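Local coordinates for protein benzyl alcohol dehydrogenase (Acinetobacter calcoaceticus, PDB 1F8F) that catalyses the NAD-dependent oxidation of aryl alcohols such as benzyl alcohol to their aldehydes, as a zinc-containing medium-chain alcohol dehydrogenase, at residues Gly84-Leu89 and Val159-Pro164; Asp32-Lys37 and Ala149-Asn154. One frame throughout, in Å; residues are numbered along the deposited sequence.

Interaction 1: residues Gly84-Leu89 and Val159-Pro164; sequences GDHVVL and VTKDVP
Lys-161 lays its aliphatic chain across the imidazole of His-86. Its CG stands 3.6 Å from the ring centroid, almost exactly on the ring normal, a CH-pi contact over the face, and the two side chains cross at about a right angle. His-86 CG lies anti to its own carbonyl carbon (chi1 -76°), and its CA-CB bond points toward 159-164. Beyond CD the lysine chain bends at chi4 (-65°), bringing NZ back to 3.3 Å from His-86 CD2 and close to the carbonyl oxygen of Gly-84. At its edge, in the ring plane, His-86 ND1 meets a water at 2.6 Å; the same water donates to Thr-160 O and Val-163 O, so one solvent molecule ties the imidazole to two carbonyls of the loop. Between the backbones, Val-159 N donates to His-86 O at 3.0 Å in a nearly straight bond (176°). A second water takes the place of the return bond, accepting from His-86 N and donating to Val-159 O. The pairing is thus the frayed end of an antiparallel ladder in the GroES-like catalytic domain, where strand 86-89 parts from strand 156-159 as the latter runs out into a loop. Further into the sheet Val-88 CG2 and Val-159 CG1 pack at 4.1 Å, and both valines also touch Leu-168. The loop is shaped locally by an ST turn, in which Thr-160 OG1 accepts from Asp-162 N at 3.3 Å, while the side chains of Thr-160 and Val-163 rest on helix 321-333. On its other side strand 86-89 pairs with strand 66-74, and the Asp-85 carboxylate accepts from Gln-82 N through OD2. Ile-165 adds a further contact to the His-86 side chain.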
loop_
_atom_site.group_PDB
_atom_site.type_symbol
_atom_site.label_atom_id
_atom_site.label_comp_id
_atom_site.label_asym_id
_atom_site.label_seq_id
_atom_site.Cartn_x
_atom_site.Cartn_y
_atom_site.Cartn_z
ATOM N N GLY A 84 -0.730 -32.123 24.504
ATOM C CA GLY A 84 -0.416 -32.989 23.354
ATOM C C GLY A 84 -0.171 -32.266 22.043
ATOM O O GLY A 84 0.403 -32.882 21.116
ATOM N N ASP A 85 -0.598 -31.012 21.856
ATOM C CA ASP A 85 -0.246 -30.312 20.620
ATOM C C ASP A 85 1.281 -30.196 20.541
ATOM O O ASP A 85 1.975 -30.145 21.551
ATOM C CB ASP A 85 -0.868 -28.918 20.566
ATOM C CG ASP A 85 -2.370 -28.896 20.352
ATOM O OD1 ASP A 85 -2.930 -29.848 19.762
ATOM O OD2 ASP A 85 -3.079 -27.941 20.739
ATOM N N HIS A 86 1.807 -30.190 19.358
ATOM C CA HIS A 86 3.172 -29.966 18.932
ATOM C C HIS A 86 3.328 -28.456 18.687
ATOM O O HIS A 86 2.482 -27.936 17.924
ATOM C CB HIS A 86 3.435 -30.645 17.582
ATOM C CG HIS A 86 3.596 -32.138 17.688
ATOM N ND1 HIS A 86 4.319 -32.872 16.765
ATOM C CD2 HIS A 86 3.167 -33.030 18.631
ATOM C CE1 HIS A 86 4.296 -34.149 17.128
ATOM N NE2 HIS A 86 3.615 -34.271 18.262
ATOM N N VAL A 87 4.287 -27.753 19.242
ATOM C CA VAL A 87 4.427 -26.323 19.121
ATOM C C VAL A 87 5.852 -25.801 18.876
ATOM O O VAL A 87 6.916 -26.399 19.111
ATOM C CB VAL A 87 3.910 -25.605 20.406
ATOM C CG1 VAL A 87 2.384 -25.696 20.631
ATOM C CG2 VAL A 87 4.582 -26.220 21.640
ATOM N N VAL A 88 5.811 -24.565 18.325
ATOM C CA VAL A 88 7.046 -23.779 18.089
ATOM C C VAL A 88 7.000 -22.548 18.989
ATOM O O VAL A 88 5.914 -21.956 19.125
ATOM C CB VAL A 88 7.170 -23.476 16.587
ATOM C CG1 VAL A 88 8.301 -22.438 16.424
ATOM C CG2 VAL A 88 7.527 -24.720 15.765
ATOM N N LEU A 89 7.918 -22.170 19.805
ATOM C CA LEU A 89 7.884 -21.082 20.754
ATOM C C LEU A 89 8.691 -19.927 20.137
ATOM O O LEU A 89 9.881 -20.017 19.882
ATOM C CB LEU A 89 8.700 -21.448 22.000
ATOM C CG LEU A 89 8.388 -22.804 22.620
ATOM C CD1 LEU A 89 8.966 -22.875 24.048
ATOM C CD2 LEU A 89 6.870 -23.035 22.724
ATOM N N VAL A 159 1.670 -26.460 15.482
ATOM C CA VAL A 159 2.007 -26.910 14.134
ATOM C C VAL A 159 1.615 -28.384 13.985
ATOM O O VAL A 159 1.303 -29.113 14.929
ATOM C CB VAL A 159 3.472 -26.719 13.709
ATOM C CG1 VAL A 159 3.987 -25.302 13.766
ATOM C CG2 VAL A 159 4.374 -27.619 14.559
ATOM N N THR A 160 1.668 -28.817 12.733
ATOM C CA THR A 160 1.250 -30.153 12.342
ATOM C C THR A 160 2.059 -31.277 12.947
ATOM O O THR A 160 3.277 -31.148 13.053
ATOM C CB THR A 160 1.297 -30.288 10.806
ATOM O OG1 THR A 160 0.700 -31.518 10.442
ATOM C CG2 THR A 160 2.677 -30.248 10.192
ATOM N N LYS A 161 1.452 -32.422 13.241
ATOM C CA LYS A 161 2.183 -33.575 13.753
ATOM C C LYS A 161 2.813 -34.388 12.628
ATOM O O LYS A 161 3.541 -35.357 12.867
ATOM C CB LYS A 161 1.262 -34.505 14.549
ATOM C CG LYS A 161 0.765 -33.931 15.865
ATOM C CD LYS A 161 -0.053 -34.936 16.653
ATOM C CE LYS A 161 -0.855 -34.353 17.804
ATOM N NZ LYS A 161 -0.006 -33.774 18.892
ATOM N N ASP A 162 2.644 -33.973 11.385
ATOM C CA ASP A 162 3.140 -34.665 10.223
ATOM C C ASP A 162 4.589 -34.359 9.866
ATOM O O ASP A 162 5.062 -34.813 8.810
ATOM C CB ASP A 162 2.277 -34.328 8.996
ATOM C CG ASP A 162 0.888 -34.901 8.922
ATOM O OD1 ASP A 162 0.317 -35.461 9.883
ATOM O OD2 ASP A 162 0.285 -34.793 7.828
ATOM N N VAL A 163 5.285 -33.531 10.633
ATOM C CA VAL A 163 6.680 -33.201 10.367
ATOM C C VAL A 163 7.395 -33.435 11.684
ATOM O O VAL A 163 6.833 -33.154 12.745
ATOM C CB VAL A 163 6.842 -31.753 9.904
ATOM C CG1 VAL A 163 8.305 -31.332 9.773
ATOM C CG2 VAL A 163 6.174 -31.494 8.555
ATOM N N PRO A 164 8.599 -33.988 11.636
ATOM C CA PRO A 164 9.355 -34.293 12.851
ATOM C C PRO A 164 9.416 -33.063 13.732
ATOM O O PRO A 164 9.822 -32.063 13.152
ATOM C CB PRO A 164 10.733 -34.683 12.312
ATOM C CG PRO A 164 10.469 -35.193 10.928
ATOM C CD PRO A 164 9.317 -34.383 10.395
HETATM O O HOH W 1 5.296 -31.699 14.682
HETATM O O HOH W 2 -0.028 -30.420 17.169
#

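Interaction 2: residues Asp32-Lys37 and Ala149-Asn154; sequences DEVLVK and ALSREN. With SO4 (sulfate ion), chain D.
Asp-32 and Arg-152 close one end of an antiparallel strand pair with a salt bridge in which two guanidinium nitrogens converge on a single carboxylate oxygen. Asp-32 OD1 accepts from Arg-152 NH2 at 2.6 Å, on its syn side, and from Arg-152 NE at 2.8 Å. It lies at the guanidinium edge, near that plane, although the two flat groups are turned 61° apart. The arginine starts away from segment 32-37 and comes back through bends at chi2 (-51°) and chi3 (-77°), its CD passing 3.9 Å from Glu-33 CG. Its outer edge faces a sulfate, probably from the crystallisation liquor, with Arg-152 NH1 3.3 Å from O4 of the ion; Ser-121 holds the same sulfate. A water donates to Asp-32 OD2 and accepts from Asn-154 N.

Leu-150, on the face shared with Leu-35, sends CD2 to 3.9 Å from CD of Glu-33, an acid bound by Arg-27 and Gln-30, and CD1 close to Val-34 O. On the opposite face Ala-149 and Val-36 pack beside Val-34 and Ser-151. Paired bonds run both ways at Val-34/Ser-151 and Val-36/Ala-149, the shortest being Val-36 N to Ala-149 O at 2.6 Å. This ladder joins strands 33-42 and 148-152 in the mixed sheet of the GroES-like domain. Glu-153 extends it with a weak bond to Asp-32 O, and its OE1 forms a salt bridge with Lys-96 of a neighbouring subunit. Gripped through OD1 and hydrated at OD2, Asp-32 probably stays ionised, and the remaining N-H groups of Arg-152 are consistent with a sulfate settling there.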
loop_
_atom_site.group_PDB
_atom_site.type_symbol
_atom_site.label_atom_id
_atom_site.label_comp_id
_atom_site.label_asym_id
_atom_site.label_seq_id
_atom_site.Cartn_x
_atom_site.Cartn_y
_atom_site.Cartn_z
ATOM N N ASP A 32 -2.984 -17.636 31.235
ATOM C CA ASP A 32 -2.876 -18.099 29.850
ATOM C C ASP A 32 -1.499 -18.655 29.477
ATOM O O ASP A 32 -1.127 -18.909 28.291
ATOM C CB ASP A 32 -3.447 -17.023 28.955
ATOM C CG ASP A 32 -2.601 -15.808 28.656
ATOM O OD1 ASP A 32 -1.575 -15.558 29.294
ATOM O OD2 ASP A 32 -2.955 -15.071 27.688
ATOM N N GLU A 33 -0.729 -19.036 30.505
ATOM C CA GLU A 33 0.559 -19.689 30.375
ATOM C C GLU A 33 0.471 -21.142 29.899
ATOM O O GLU A 33 -0.597 -21.731 29.969
ATOM C CB GLU A 33 1.328 -19.706 31.691
ATOM C CG GLU A 33 1.446 -18.343 32.335
ATOM C CD GLU A 33 2.083 -18.468 33.710
ATOM O OE1 GLU A 33 1.845 -19.526 34.332
ATOM O OE2 GLU A 33 2.786 -17.533 34.141
ATOM N N VAL A 34 1.554 -21.647 29.307
ATOM C CA VAL A 34 1.634 -23.005 28.778
ATOM C C VAL A 34 2.877 -23.791 29.234
ATOM O O VAL A 34 3.942 -23.179 29.240
ATOM C CB VAL A 34 1.720 -23.070 27.256
ATOM C CG1 VAL A 34 1.006 -24.305 26.736
ATOM C CG2 VAL A 34 1.214 -21.826 26.568
ATOM N N LEU A 35 2.765 -25.065 29.653
ATOM C CA LEU A 35 3.878 -25.890 30.107
ATOM C C LEU A 35 4.306 -26.819 28.968
ATOM O O LEU A 35 3.460 -27.623 28.540
ATOM C CB LEU A 35 3.573 -26.886 31.243
ATOM C CG LEU A 35 4.846 -27.499 31.868
ATOM C CD1 LEU A 35 5.740 -26.423 32.459
ATOM C CD2 LEU A 35 4.456 -28.521 32.919
ATOM N N VAL A 36 5.543 -26.641 28.490
ATOM C CA VAL A 36 5.904 -27.411 27.282
ATOM C C VAL A 36 6.977 -28.474 27.503
ATOM O O VAL A 36 8.011 -28.126 28.085
ATOM C CB VAL A 36 6.484 -26.427 26.216
ATOM C CG1 VAL A 36 6.877 -27.135 24.935
ATOM C CG2 VAL A 36 5.444 -25.372 25.838
ATOM N N LYS A 37 6.829 -29.655 26.937
ATOM C CA LYS A 37 7.943 -30.644 27.097
ATOM C C LYS A 37 8.861 -30.423 25.872
ATOM O O LYS A 37 8.380 -30.690 24.770
ATOM C CB LYS A 37 7.462 -32.083 27.205
ATOM C CG LYS A 37 8.456 -33.138 26.767
ATOM C CD LYS A 37 8.236 -34.577 27.066
ATOM C CE LYS A 37 7.818 -35.461 25.915
ATOM N NZ LYS A 37 8.526 -36.806 25.988
ATOM N N ALA A 149 9.709 -26.052 29.483
ATOM C CA ALA A 149 9.619 -24.624 29.321
ATOM C C ALA A 149 8.200 -24.109 29.581
ATOM O O ALA A 149 7.188 -24.734 29.225
ATOM C CB ALA A 149 9.989 -24.215 27.878
ATOM N N LEU A 150 8.159 -22.904 30.146
ATOM C CA LEU A 150 6.878 -22.231 30.315
ATOM C C LEU A 150 6.778 -21.052 29.336
ATOM O O LEU A 150 7.594 -20.115 29.372
ATOM C CB LEU A 150 6.809 -21.708 31.748
ATOM C CG LEU A 150 5.432 -21.206 32.199
ATOM C CD1 LEU A 150 4.583 -22.378 32.646
ATOM C CD2 LEU A 150 5.564 -20.146 33.289
ATOM N N SER A 151 5.738 -21.037 28.515
ATOM C CA SER A 151 5.583 -19.917 27.576
ATOM C C SER A 151 4.233 -19.253 27.765
ATOM O O SER A 151 3.546 -19.611 28.740
ATOM C CB SER A 151 5.792 -20.497 26.165
ATOM O OG SER A 151 4.859 -21.587 26.037
ATOM N N ARG A 152 3.815 -18.348 26.892
ATOM C CA ARG A 152 2.476 -17.749 26.946
ATOM C C ARG A 152 1.687 -18.280 25.743
ATOM O O ARG A 152 2.305 -18.641 24.729
ATOM C CB ARG A 152 2.470 -16.217 26.903
ATOM C CG ARG A 152 3.073 -15.471 28.077
ATOM C CD ARG A 152 2.538 -15.943 29.431
ATOM N NE ARG A 152 1.175 -15.390 29.660
ATOM C CZ ARG A 152 1.046 -14.087 29.926
ATOM N NH1 ARG A 152 2.110 -13.299 30.036
ATOM N NH2 ARG A 152 -0.146 -13.537 30.101
ATOM N N GLU A 153 0.372 -18.252 25.764
ATOM C CA GLU A 153 -0.470 -18.732 24.669
ATOM C C GLU A 153 -0.152 -17.894 23.416
ATOM O O GLU A 153 -0.138 -18.527 22.349
ATOM C CB GLU A 153 -2.003 -18.633 24.877
ATOM C CG GLU A 153 -2.930 -19.217 23.817
ATOM C CD GLU A 153 -4.406 -19.141 24.166
ATOM O OE1 GLU A 153 -4.806 -18.174 24.871
ATOM O OE2 GLU A 153 -5.318 -19.922 23.825
ATOM N N ASN A 154 -0.002 -16.586 23.553
ATOM C CA ASN A 154 0.255 -15.865 22.295
ATOM C C ASN A 154 1.645 -16.141 21.704
ATOM O O ASN A 154 1.789 -15.926 20.490
ATOM C CB ASN A 154 -0.039 -14.376 22.315
ATOM C CG ASN A 154 0.899 -13.596 23.191
ATOM O OD1 ASN A 154 1.750 -14.202 23.865
ATOM N ND2 ASN A 154 0.729 -12.271 23.163
HETATM S S SO4 D . 1.028 -9.789 31.958
HETATM O O1 SO4 D . 0.676 -10.279 33.336
HETATM O O2 SO4 D . 1.193 -8.296 32.012
HETATM O O3 SO4 D . -0.007 -10.200 30.967
HETATM O O4 SO4 D . 2.344 -10.411 31.582
HETATM O O HOH W 3 -1.132 -14.918 25.713
#

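In the fold
Both interactions belong to the mixed sheet of the GroES-like domain, with centres 14 Å apart and segments that alternate along the chain. Interaction 2 is the more buried, a regular ladder between two strands whose charged groups gather at one end. Interaction 1 is partly buried and lies where a strand gives way to a loop, so water does much of the bridging and a lysine-histidine contact takes the exposed side. The two meet through strand 86-89: Val-87 CG2 lies 4.1 Å from Val-36 CG1, and Leu-89 packs against Val-36, Ala-149 and Ser-151, so that strand 86-89 is packed against the ladder of interaction 2.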